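Local structure of putative pyridoxamine 5-phosphate-dependent dehydrase, Wbdk (Escherichia coli O55:H7, 2GMU) at residues Thr60-Met65 with Ser91-Pro96; Asp161-Met166 with Met181-Ser186; Tyr188-Ala193 with Ser302-Ser307. The protein catalyses removal of the C3'-hydroxyl from GDP-4-keto-6-deoxy-D-mannose by a combined transamination-deoxygenation reaction on the way to L-colitose, a sugar of the O-antigen. One frame throughout, in Å; residues are numbered along the deposited sequence.

Contact 1. Residues Thr60-Met65 with Ser91-Pro96. With PDG (N-({3-hydroxy-2-methyl-5-[(phosphonooxy)methyl]pyridin-4-yl}methyl)-D-glutamic acid), chain D.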
loop_
_atom_site.group_PDB
_atom_site.type_symbol
_atom_site.label_atom_id
_atom_site.label_comp_id
_atom_site.label_asym_id
_atom_site.label_seq_id
_atom_site.Cartn_x
_atom_site.Cartn_y
_atom_site.Cartn_z
ATOM N N THR A 60 5.050 0.146 -3.882
ATOM C CA THR A 60 5.207 0.573 -2.500
ATOM C C THR A 60 6.644 0.455 -2.046
ATOM O O THR A 60 7.039 1.065 -1.060
ATOM C CB THR A 60 4.254 -0.147 -1.524
ATOM O OG1 THR A 60 4.430 -1.548 -1.628
ATOM C CG2 THR A 60 2.799 0.241 -1.836
ATOM N N ALA A 61 7.432 -0.344 -2.769
ATOM C CA ALA A 61 8.816 -0.451 -2.393
ATOM C C ALA A 61 9.421 0.940 -2.622
ATOM O O ALA A 61 10.088 1.551 -1.771
ATOM C CB ALA A 61 9.471 -1.528 -3.235
ATOM N N ASN A 62 9.091 1.460 -3.799
ATOM C CA ASN A 62 9.520 2.773 -4.251
ATOM C C ASN A 62 9.142 3.856 -3.272
ATOM O O ASN A 62 9.957 4.710 -2.900
ATOM C CB ASN A 62 8.896 3.112 -5.618
ATOM C CG ASN A 62 9.688 2.570 -6.789
ATOM O OD1 ASN A 62 10.775 1.995 -6.607
ATOM N ND2 ASN A 62 9.159 2.757 -7.994
ATOM N N LEU A 63 7.874 3.814 -2.889
ATOM C CA LEU A 63 7.311 4.770 -1.965
ATOM C C LEU A 63 8.115 4.828 -0.674
ATOM O O LEU A 63 8.533 5.899 -0.216
ATOM C CB LEU A 63 5.849 4.399 -1.657
ATOM C CG LEU A 63 5.159 5.380 -0.705
ATOM C CD1 LEU A 63 5.013 6.757 -1.352
ATOM C CD2 LEU A 63 3.780 4.850 -0.325
ATOM N N LEU A 64 8.318 3.649 -0.082
ATOM C CA LEU A 64 9.068 3.554 1.155
ATOM C C LEU A 64 10.518 3.937 0.922
ATOM O O LEU A 64 11.193 4.505 1.780
ATOM C CB LEU A 64 9.008 2.133 1.751
ATOM C CG LEU A 64 7.671 1.740 2.381
ATOM C CD1 LEU A 64 7.851 0.501 3.258
ATOM C CD2 LEU A 64 7.084 2.882 3.203
ATOM N N MET A 65 11.014 3.595 -0.255
ATOM C CA MET A 65 12.378 3.935 -0.543
ATOM C C MET A 65 12.594 5.443 -0.446
ATOM O O MET A 65 13.559 5.915 0.149
ATOM C CB MET A 65 12.846 3.377 -1.890
ATOM C CG MET A 65 14.171 3.990 -2.293
ATOM S SD MET A 65 14.907 3.199 -3.746
ATOM C CE MET A 65 13.865 3.890 -5.048
ATOM N N SER A 91 5.164 4.747 -13.977
ATOM C CA SER A 91 4.649 5.913 -13.264
ATOM C C SER A 91 4.941 5.958 -11.777
ATOM O O SER A 91 5.065 7.044 -11.201
ATOM C CB SER A 91 3.176 6.148 -13.505
ATOM O OG SER A 91 2.450 5.095 -12.899
ATOM N N THR A 92 5.032 4.779 -11.159
ATOM C CA THR A 92 5.291 4.684 -9.727
ATOM C C THR A 92 6.733 4.957 -9.340
ATOM O O THR A 92 7.119 5.010 -8.170
ATOM C CB THR A 92 4.647 3.491 -9.003
ATOM O OG1 THR A 92 5.043 2.269 -9.608
ATOM C CG2 THR A 92 3.126 3.680 -9.005
ATOM N N THR A 93 7.543 5.153 -10.356
ATOM C CA THR A 93 8.900 5.521 -10.091
ATOM C C THR A 93 8.888 7.006 -9.690
ATOM O O THR A 93 9.660 7.471 -8.852
ATOM C CB THR A 93 9.731 5.353 -11.373
ATOM O OG1 THR A 93 9.726 4.013 -11.786
ATOM C CG2 THR A 93 11.147 5.856 -11.146
ATOM N N TYR A 94 7.976 7.758 -10.308
ATOM C CA TYR A 94 7.848 9.197 -10.129
ATOM C C TYR A 94 6.973 9.730 -9.012
ATOM O O TYR A 94 7.331 10.701 -8.343
ATOM C CB TYR A 94 7.357 9.838 -11.434
ATOM C CG TYR A 94 8.152 9.410 -12.645
ATOM C CD1 TYR A 94 9.448 9.885 -12.857
ATOM C CD2 TYR A 94 7.607 8.544 -13.593
ATOM C CE1 TYR A 94 10.205 9.513 -13.971
ATOM C CE2 TYR A 94 8.345 8.168 -14.717
ATOM C CZ TYR A 94 9.639 8.655 -14.913
ATOM O OH TYR A 94 10.360 8.282 -16.020
ATOM N N TYR A 95 5.788 9.160 -8.862
ATOM C CA TYR A 95 4.842 9.654 -7.880
ATOM C C TYR A 95 5.417 9.949 -6.494
ATOM O O TYR A 95 5.194 11.013 -5.912
ATOM C CB TYR A 95 3.567 8.786 -7.797
ATOM C CG TYR A 95 2.782 8.624 -9.078
ATOM C CD1 TYR A 95 2.033 7.468 -9.297
ATOM C CD2 TYR A 95 2.749 9.614 -10.059
ATOM C CE1 TYR A 95 1.264 7.288 -10.445
ATOM C CE2 TYR A 95 1.995 9.451 -11.222
ATOM C CZ TYR A 95 1.249 8.291 -11.412
ATOM O OH TYR A 95 0.503 8.143 -12.548
ATOM N N PRO A 96 6.135 8.995 -5.924
ATOM C CA PRO A 96 6.671 9.208 -4.595
ATOM C C PRO A 96 7.485 10.488 -4.461
ATOM O O PRO A 96 7.442 11.133 -3.409
ATOM C CB PRO A 96 7.490 7.963 -4.238
ATOM C CG PRO A 96 7.119 6.912 -5.268
ATOM C CD PRO A 96 6.571 7.680 -6.468
HETATM N N1 PDG D . 8.837 0.609 -11.292
HETATM C C2 PDG D . 9.087 0.209 -12.528
HETATM C C2A PDG D . 10.241 0.794 -13.302
HETATM C C3 PDG D . 8.287 -0.749 -13.118
HETATM O O3 PDG D . 8.507 -1.196 -14.375
HETATM C C4 PDG D . 7.238 -1.272 -12.389
HETATM C C4A PDG D . 6.367 -2.363 -13.055
HETATM C C5 PDG D . 6.945 -0.818 -11.089
HETATM C C6 PDG D . 7.832 0.106 -10.568
HETATM C C5A PDG D . 5.956 -1.482 -10.384
HETATM O OP4 PDG D . 5.947 -2.600 -9.620
HETATM P P PDG D . 4.465 -3.056 -9.230
HETATM O OP1 PDG D . 3.687 -3.301 -10.466
HETATM O OP2 PDG D . 4.648 -4.424 -8.385
HETATM O OP3 PDG D . 3.702 -1.958 -8.310
HETATM N NA PDG D . 5.183 -1.774 -13.614
HETATM C CAA PDG D . 4.103 -2.587 -13.906
HETATM C CBA PDG D . 2.796 -2.040 -14.511
HETATM C CGA PDG D . 1.850 -3.233 -14.773
HETATM C CDA PDG D . 0.929 -3.492 -13.555
HETATM O OE1 PDG D . 1.335 -3.279 -12.351
HETATM O OE2 PDG D . -0.256 -3.935 -13.750
HETATM C CA PDG D . 4.202 -4.083 -13.618
HETATM O OA PDG D . 4.570 -4.888 -14.553
HETATM O OXT PDG D . 3.905 -4.509 -12.444
#

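Contact 2. Residues Asp161-Met166 with Met181-Ser186. With PDG (N-({3-hydroxy-2-methyl-5-[(phosphonooxy)methyl]pyridin-4-yl}methyl)-D-glutamic acid), chain D.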
loop_
_atom_site.group_PDB
_atom_site.type_symbol
_atom_site.label_atom_id
_atom_site.label_comp_id
_atom_site.label_asym_id
_atom_site.label_seq_id
_atom_site.Cartn_x
_atom_site.Cartn_y
_atom_site.Cartn_z
ATOM N N ASP A 161 15.728 1.755 -9.149
ATOM C CA ASP A 161 14.427 1.148 -9.315
ATOM C C ASP A 161 14.767 -0.067 -10.162
ATOM O O ASP A 161 15.012 0.049 -11.375
ATOM C CB ASP A 161 13.383 2.017 -10.038
ATOM C CG ASP A 161 12.083 1.287 -10.240
ATOM O OD1 ASP A 161 11.996 0.060 -10.269
ATOM O OD2 ASP A 161 11.064 2.107 -10.406
ATOM N N ASN A 162 14.857 -1.215 -9.501
ATOM C CA ASN A 162 15.218 -2.439 -10.190
ATOM C C ASN A 162 14.038 -3.361 -10.449
ATOM O O ASN A 162 14.215 -4.567 -10.579
ATOM C CB ASN A 162 16.330 -3.195 -9.441
ATOM C CG ASN A 162 17.082 -4.171 -10.318
ATOM O OD1 ASN A 162 17.533 -3.820 -11.410
ATOM N ND2 ASN A 162 17.201 -5.399 -9.843
ATOM N N CYS A 163 12.847 -2.781 -10.555
ATOM C CA CYS A 163 11.623 -3.522 -10.802
ATOM C C CYS A 163 11.553 -4.317 -12.098
ATOM O O CYS A 163 10.752 -5.233 -12.206
ATOM C CB CYS A 163 10.357 -2.672 -10.584
ATOM S SG CYS A 163 10.191 -2.267 -8.823
ATOM N N GLU A 164 12.366 -3.984 -13.093
ATOM C CA GLU A 164 12.332 -4.723 -14.363
ATOM C C GLU A 164 13.598 -5.505 -14.603
ATOM O O GLU A 164 13.726 -6.203 -15.606
ATOM C CB GLU A 164 12.183 -3.784 -15.579
ATOM C CG GLU A 164 10.977 -2.835 -15.434
ATOM C CD GLU A 164 10.858 -1.853 -16.569
ATOM O OE1 GLU A 164 11.677 -1.745 -17.466
ATOM O OE2 GLU A 164 9.768 -1.130 -16.489
ATOM N N SER A 165 14.551 -5.371 -13.690
ATOM C CA SER A 165 15.805 -6.015 -13.939
ATOM C C SER A 165 16.327 -6.967 -12.889
ATOM O O SER A 165 17.535 -7.140 -12.705
ATOM C CB SER A 165 16.807 -4.963 -14.363
ATOM O OG SER A 165 16.220 -4.193 -15.391
ATOM N N MET A 166 15.399 -7.609 -12.213
ATOM C CA MET A 166 15.834 -8.556 -11.234
ATOM C C MET A 166 16.764 -9.545 -11.923
ATOM O O MET A 166 16.430 -10.077 -12.984
ATOM C CB MET A 166 14.628 -9.333 -10.665
ATOM C CG MET A 166 15.063 -10.526 -9.817
ATOM S SD MET A 166 13.675 -11.423 -9.065
ATOM C CE MET A 166 13.200 -10.277 -7.739
ATOM N N MET A 181 19.794 2.101 -1.843
ATOM C CA MET A 181 18.665 1.204 -1.771
ATOM C C MET A 181 18.355 0.785 -3.192
ATOM O O MET A 181 18.711 1.488 -4.146
ATOM C CB MET A 181 17.399 1.827 -1.153
ATOM C CG MET A 181 17.366 1.866 0.367
ATOM S SD MET A 181 15.915 2.767 0.979
ATOM C CE MET A 181 16.496 4.483 0.898
ATOM N N GLY A 182 17.687 -0.354 -3.311
ATOM C CA GLY A 182 17.257 -0.883 -4.584
ATOM C C GLY A 182 15.843 -1.466 -4.462
ATOM O O GLY A 182 15.531 -2.125 -3.472
ATOM N N THR A 183 14.979 -1.217 -5.459
ATOM C CA THR A 183 13.626 -1.766 -5.437
ATOM C C THR A 183 13.452 -2.864 -6.475
ATOM O O THR A 183 14.073 -2.835 -7.543
ATOM C CB THR A 183 12.499 -0.733 -5.587
ATOM O OG1 THR A 183 12.591 -0.100 -6.842
ATOM C CG2 THR A 183 12.533 0.264 -4.436
ATOM N N PHE A 184 12.573 -3.813 -6.131
ATOM C CA PHE A 184 12.237 -4.964 -6.961
ATOM C C PHE A 184 10.744 -5.229 -6.931
ATOM O O PHE A 184 10.045 -4.872 -5.982
ATOM C CB PHE A 184 12.904 -6.274 -6.488
ATOM C CG PHE A 184 14.408 -6.275 -6.473
ATOM C CD1 PHE A 184 15.110 -5.473 -5.571
ATOM C CD2 PHE A 184 15.129 -7.122 -7.316
ATOM C CE1 PHE A 184 16.505 -5.485 -5.530
ATOM C CE2 PHE A 184 16.524 -7.154 -7.292
ATOM C CZ PHE A 184 17.205 -6.328 -6.396
ATOM N N SER A 185 10.267 -5.884 -7.980
ATOM C CA SER A 185 8.864 -6.216 -8.090
ATOM C C SER A 185 8.697 -7.694 -8.391
ATOM O O SER A 185 9.461 -8.254 -9.175
ATOM C CB SER A 185 8.184 -5.366 -9.161
ATOM O OG SER A 185 6.878 -5.847 -9.430
ATOM N N SER A 186 7.690 -8.300 -7.761
ATOM C CA SER A 186 7.357 -9.701 -7.956
ATOM C C SER A 186 5.902 -9.846 -8.391
ATOM O O SER A 186 5.187 -10.788 -8.040
ATOM C CB SER A 186 7.669 -10.564 -6.745
ATOM O OG SER A 186 6.799 -10.267 -5.676
HETATM N N1 PDG D . 8.837 0.609 -11.292
HETATM C C2 PDG D . 9.087 0.209 -12.528
HETATM C C2A PDG D . 10.241 0.794 -13.302
HETATM C C3 PDG D . 8.287 -0.749 -13.118
HETATM O O3 PDG D . 8.507 -1.196 -14.375
HETATM C C4 PDG D . 7.238 -1.272 -12.389
HETATM C C4A PDG D . 6.367 -2.363 -13.055
HETATM C C5 PDG D . 6.945 -0.818 -11.089
HETATM C C6 PDG D . 7.832 0.106 -10.568
HETATM C C5A PDG D . 5.956 -1.482 -10.384
HETATM O OP4 PDG D . 5.947 -2.600 -9.620
HETATM P P PDG D . 4.465 -3.056 -9.230
HETATM O OP1 PDG D . 3.687 -3.301 -10.466
HETATM O OP2 PDG D . 4.648 -4.424 -8.385
HETATM O OP3 PDG D . 3.702 -1.958 -8.310
HETATM N NA PDG D . 5.183 -1.774 -13.614
HETATM C CAA PDG D . 4.103 -2.587 -13.906
HETATM C CBA PDG D . 2.796 -2.040 -14.511
HETATM C CGA PDG D . 1.850 -3.233 -14.773
HETATM C CDA PDG D . 0.929 -3.492 -13.555
HETATM O OE1 PDG D . 1.335 -3.279 -12.351
HETATM O OE2 PDG D . -0.256 -3.935 -13.750
HETATM C CA PDG D . 4.202 -4.083 -13.618
HETATM O OA PDG D . 4.570 -4.888 -14.553
HETATM O OXT PDG D . 3.905 -4.509 -12.444
HETATM O O HOH W 1 12.629 -6.832 -9.720
#

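Contact 3. Residues Tyr188-Ala193 with Ser302-Ser307. With PDG (N-({3-hydroxy-2-methyl-5-[(phosphonooxy)methyl]pyridin-4-yl}methyl)-D-glutamic acid), chain D.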
loop_
_atom_site.group_PDB
_atom_site.type_symbol
_atom_site.label_atom_id
_atom_site.label_comp_id
_atom_site.label_asym_id
_atom_site.label_seq_id
_atom_site.Cartn_x
_atom_site.Cartn_y
_atom_site.Cartn_z
ATOM N N TYR A 188 2.847 -10.214 -11.210
ATOM C CA TYR A 188 2.646 -11.154 -12.304
ATOM C C TYR A 188 3.510 -10.846 -13.520
ATOM O O TYR A 188 3.627 -9.698 -13.980
ATOM C CB TYR A 188 1.178 -11.205 -12.778
ATOM C CG TYR A 188 0.973 -12.142 -13.959
ATOM C CD1 TYR A 188 1.129 -13.521 -13.811
ATOM C CD2 TYR A 188 0.624 -11.654 -15.220
ATOM C CE1 TYR A 188 0.946 -14.396 -14.884
ATOM C CE2 TYR A 188 0.431 -12.511 -16.304
ATOM C CZ TYR A 188 0.595 -13.886 -16.134
ATOM O OH TYR A 188 0.410 -14.731 -17.201
ATOM N N SER A 189 4.103 -11.906 -14.049
ATOM C CA SER A 189 4.926 -11.772 -15.227
ATOM C C SER A 189 6.206 -10.972 -15.097
ATOM O O SER A 189 6.638 -10.313 -16.034
ATOM C CB SER A 189 4.148 -11.400 -16.471
ATOM O OG SER A 189 4.253 -12.484 -17.367
ATOM N N HIS A 190 6.818 -11.038 -13.937
ATOM C CA HIS A 190 8.093 -10.397 -13.750
ATOM C C HIS A 190 9.098 -11.537 -13.822
ATOM O O HIS A 190 8.752 -12.607 -14.323
ATOM C CB HIS A 190 8.134 -9.644 -12.413
ATOM C CG HIS A 190 7.574 -8.296 -12.665
ATOM N ND1 HIS A 190 8.336 -7.146 -12.503
ATOM C CD2 HIS A 190 6.346 -7.941 -13.134
ATOM C CE1 HIS A 190 7.558 -6.122 -12.841
ATOM N NE2 HIS A 190 6.359 -6.570 -13.222
ATOM N N HIS A 191 10.310 -11.358 -13.318
ATOM C CA HIS A 191 11.257 -12.468 -13.340
ATOM C C HIS A 191 10.726 -13.598 -12.448
ATOM O O HIS A 191 10.844 -14.778 -12.771
ATOM C CB HIS A 191 12.682 -12.012 -12.994
ATOM C CG HIS A 191 13.258 -11.192 -14.107
ATOM N ND1 HIS A 191 13.023 -9.824 -14.216
ATOM C CD2 HIS A 191 14.036 -11.571 -15.155
ATOM C CE1 HIS A 191 13.655 -9.408 -15.304
ATOM N NE2 HIS A 191 14.271 -10.432 -15.888
ATOM N N ILE A 192 10.114 -13.200 -11.324
ATOM C CA ILE A 192 9.434 -14.052 -10.345
ATOM C C ILE A 192 8.079 -13.391 -10.068
ATOM O O ILE A 192 7.875 -12.197 -10.359
ATOM C CB ILE A 192 10.195 -14.361 -9.047
ATOM C CG1 ILE A 192 10.254 -13.128 -8.142
ATOM C CG2 ILE A 192 11.602 -14.842 -9.374
ATOM C CD1 ILE A 192 10.866 -13.383 -6.764
ATOM N N ALA A 193 7.125 -14.147 -9.537
ATOM C CA ALA A 193 5.811 -13.568 -9.284
ATOM C C ALA A 193 5.158 -14.159 -8.053
ATOM O O ALA A 193 5.085 -15.380 -7.930
ATOM C CB ALA A 193 4.913 -13.723 -10.509
ATOM N N SER A 302 19.095 -8.967 -17.845
ATOM C CA SER A 302 18.201 -10.052 -17.471
ATOM C C SER A 302 17.016 -10.162 -18.467
ATOM O O SER A 302 16.035 -10.898 -18.298
ATOM C CB SER A 302 17.821 -10.080 -15.994
ATOM O OG SER A 302 17.062 -8.939 -15.636
ATOM N N TRP A 303 17.129 -9.406 -19.556
ATOM C CA TRP A 303 16.163 -9.426 -20.638
ATOM C C TRP A 303 14.705 -9.597 -20.253
ATOM O O TRP A 303 14.049 -10.603 -20.552
ATOM C CB TRP A 303 16.592 -10.455 -21.708
ATOM C CG TRP A 303 17.971 -10.158 -22.221
ATOM C CD1 TRP A 303 19.147 -10.705 -21.796
ATOM C CD2 TRP A 303 18.307 -9.200 -23.235
ATOM N NE1 TRP A 303 20.199 -10.167 -22.490
ATOM C CE2 TRP A 303 19.713 -9.235 -23.384
ATOM C CE3 TRP A 303 17.551 -8.318 -24.026
ATOM C CZ2 TRP A 303 20.364 -8.397 -24.304
ATOM C CZ3 TRP A 303 18.203 -7.495 -24.930
ATOM C CH2 TRP A 303 19.596 -7.534 -25.070
ATOM N N PHE A 304 14.182 -8.574 -19.615
ATOM C CA PHE A 304 12.791 -8.555 -19.230
ATOM C C PHE A 304 11.909 -8.794 -20.464
ATOM O O PHE A 304 10.928 -9.539 -20.469
ATOM C CB PHE A 304 12.482 -7.187 -18.606
ATOM C CG PHE A 304 11.070 -7.121 -18.100
ATOM C CD1 PHE A 304 10.751 -7.555 -16.816
ATOM C CD2 PHE A 304 10.044 -6.644 -18.915
ATOM C CE1 PHE A 304 9.442 -7.508 -16.340
ATOM C CE2 PHE A 304 8.728 -6.593 -18.460
ATOM C CZ PHE A 304 8.430 -7.025 -17.168
ATOM N N GLY A 305 12.260 -8.136 -21.553
ATOM C CA GLY A 305 11.499 -8.290 -22.775
ATOM C C GLY A 305 12.331 -7.766 -23.933
ATOM O O GLY A 305 13.465 -7.345 -23.725
ATOM N N PHE A 306 11.763 -7.815 -25.132
ATOM C CA PHE A 306 12.448 -7.372 -26.336
ATOM C C PHE A 306 11.907 -6.093 -26.935
ATOM O O PHE A 306 10.797 -6.075 -27.477
ATOM C CB PHE A 306 12.526 -8.455 -27.427
ATOM C CG PHE A 306 13.115 -9.761 -26.958
ATOM C CD1 PHE A 306 12.400 -10.953 -27.088
ATOM C CD2 PHE A 306 14.390 -9.804 -26.393
ATOM C CE1 PHE A 306 12.938 -12.169 -26.656
ATOM C CE2 PHE A 306 14.946 -11.010 -25.963
ATOM C CZ PHE A 306 14.218 -12.193 -26.101
ATOM N N SER A 307 12.746 -5.048 -26.861
ATOM C CA SER A 307 12.457 -3.720 -27.384
ATOM C C SER A 307 12.896 -3.538 -28.842
ATOM O O SER A 307 13.863 -4.138 -29.323
ATOM C CB SER A 307 13.131 -2.648 -26.539
ATOM O OG SER A 307 14.543 -2.803 -26.647
HETATM N N1 PDG D . 8.837 0.609 -11.292
HETATM C C2 PDG D . 9.087 0.209 -12.528
HETATM C C2A PDG D . 10.241 0.794 -13.302
HETATM C C3 PDG D . 8.287 -0.749 -13.118
HETATM O O3 PDG D . 8.507 -1.196 -14.375
HETATM C C4 PDG D . 7.238 -1.272 -12.389
HETATM C C4A PDG D . 6.367 -2.363 -13.055
HETATM C C5 PDG D . 6.945 -0.818 -11.089
HETATM C C6 PDG D . 7.832 0.106 -10.568
HETATM C C5A PDG D . 5.956 -1.482 -10.384
HETATM O OP4 PDG D . 5.947 -2.600 -9.620
HETATM P P PDG D . 4.465 -3.056 -9.230
HETATM O OP1 PDG D . 3.687 -3.301 -10.466
HETATM O OP2 PDG D . 4.648 -4.424 -8.385
HETATM O OP3 PDG D . 3.702 -1.958 -8.310
HETATM N NA PDG D . 5.183 -1.774 -13.614
HETATM C CAA PDG D . 4.103 -2.587 -13.906
HETATM C CBA PDG D . 2.796 -2.040 -14.511
HETATM C CGA PDG D . 1.850 -3.233 -14.773
HETATM C CDA PDG D . 0.929 -3.492 -13.555
HETATM O OE1 PDG D . 1.335 -3.279 -12.351
HETATM O OE2 PDG D . -0.256 -3.935 -13.750
HETATM C CA PDG D . 4.202 -4.083 -13.618
HETATM O OA PDG D . 4.570 -4.888 -14.553
HETATM O OXT PDG D . 3.905 -4.509 -12.444
#

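Contact 1. Residues Thr60-Met65 with Ser91-Pro96
Asn62 reaches from its helix to the backbone of Thr92. The two helices run nearly side by side in the same direction, crossing at -26°, with short-segment axes 8.6 Å apart at their closest. The tight part is the Asn62 amide. Its ND2 donates to Thr92 O at 3.0 Å with an N-H...O angle of 151°. The nitrogen stands above the carbonyl plane of Thr92, off the lone pairs of the oxygen, and the oxygen is slightly tilted from the amide plane. CG lies beside the backbone N (chi1 -85°), which carries the amide across to helix 91-99. Pro96 has no N-H to offer the preceding turn, and the helix kinks there. Thr92 O, four residues earlier, takes its bond from Asn62.

The other part is looser and apolar. Pro96 CB lies 4.0 Å from Leu63 CD1, and Pro96 CG comes 3.9 Å from Leu63 CA. The two side chains pass at a slant. There is no solvent side, since every touching residue is buried. Toward the cofactor adduct PDG the approach is by van der Waals contact. Thr92 OG1 is 3.7 Å from PDG C6, and Thr93 OG1 is 3.6 Å from PDG N1. Both hydroxyls have nearer partners: Ser59 OG for Thr92, and Asp161 OD2 for Thr93. Helix 58-71 begins at the cofactor phosphate, where Gly58 N and Ser59 OG bind PDG.

The Asn62 amide is held at both ends. Its OD1 is hydrogen-bonded to Thr183 OG1, and ND2 has a second bond to Asp161 OD2. This fixes the rotation of the amide and is consistent with a second-shell residue that positions the carboxylate of Asp161 beside the pyridine nitrogen.

Contact 2. Residues Asp161-Met166 with Met181-Ser186
Asp161 and Thr183 form a parallel beta bridge, with their CA atoms 4.9 Å apart. They sit on neighbouring strands of the central mixed sheet of a fold-type I PLP enzyme. Strand 157-161 ends here, and the chain turns off the sheet in a type I beta turn from Asn162 to Ser165.

Asp161 can be followed outward. Its CB lies near Thr183 OG1, which is itself hydrogen-bonded to Asn62 OD1. With chi1 at 177° the chain runs straight out from the backbone N, and the carboxylate arrives at the pyridine. OD1 turns back and accepts from Cys163 N at 3.0 Å, nearly along the C-O axis, closing an Asx turn. OD2 ends 2.8 Å from PDG N1, the pyridine nitrogen, the usual place for an aspartate in this fold. Thr93 OG1 and Asn62 ND2 also bond OD2, so the carboxylate is gripped at both oxygens.

Beyond the bridge the turn leaves strand 181-185. Asn162 N gives only a weak bond to Thr183 O. A water then fills in, donating to Asn162 O and accepting from Ser185 N. Asn162 lies over one face of the Phe184 ring, toward the rim, with amide and ring planes 85° apart. Its ND2 is 3.2 Å from Phe184 CE2, while its OD1 is bonded to Asn136. Met166 crosses Phe184 at about a right angle, and its CE comes 3.7 Å from Phe184 CD2. Phe43 and Phe47 of helix 34-47 pack on the same ring.

On the cofactor side, Cys163 SG packs 3.7 Å from Ser185 CB. Glu164 OE2 comes 2.5 Å from PDG O3, and Glu164 OE1 is held by Leu138 N. Strand 181-185 finishes at the phosphate, where Ser185 OG donates to PDG OP2 at 2.8 Å.

Contact 3. Residues Tyr188-Ala193 with Ser302-Ser307
His191 and Phe304 have the nearest CA atoms of the two segments, 7.2 Å apart, and both lie in loop; no backbone-to-backbone bond joins the segments, and the side chain of His191 bonds to a backbone oxygen instead. His191 NE2 donates to Ser302 O at 3.0 Å and 162°. The oxygen lies in the imidazole plane, but the nitrogen stands above the carbonyl plane. Ser302 OG is also close to NE2, and it is hydrogen-bonded to Met166 O. Phe304 CG is anti to the backbone N (chi1 -176°), an extension that brings one edge of the ring to both histidines. Its CD1 meets His191 CE1 at 3.8 Å. Its CE1 edge points at a face of His190 in a T-shaped pair, with centroids 5.4 Å apart and planes at 70°.

Phe304 immediately precedes strand 305-310, the middle strand of the small antiparallel sheet, and packs on Phe370 of strand 368-372. His190 comes from the loop after strand 181-185 of the large sheet. It stands where related aminotransferases carry the Schiff-base lysine, and is probably the proton donor and acceptor. Cys163 O receives a weak bond from its ND1. Its NE2 donates to PDG OA at 2.8 Å.

All three contacts touch the same PDG adduct. Contacts 1 and 2 share its pyridine ring, contact 2 also reaches the phosphate, and contact 3 meets a glutamate carboxylate. Contact 2 is the middle piece. Contact 1 joins it through Thr93 OG1 to Asp161 OD2, 2.7 Å, and Asn62 OD1 to Thr183 OG1, 2.8 Å. Contact 3 joins it through Ser302 OG to Met166 O, 3.0 Å. Contacts 1 and 3 do not touch: their centres are about 19 Å apart and their nearest atoms about 9 Å. Asn250 and Arg252 of the second subunit also bind PDG, so the site is shared across the dimer.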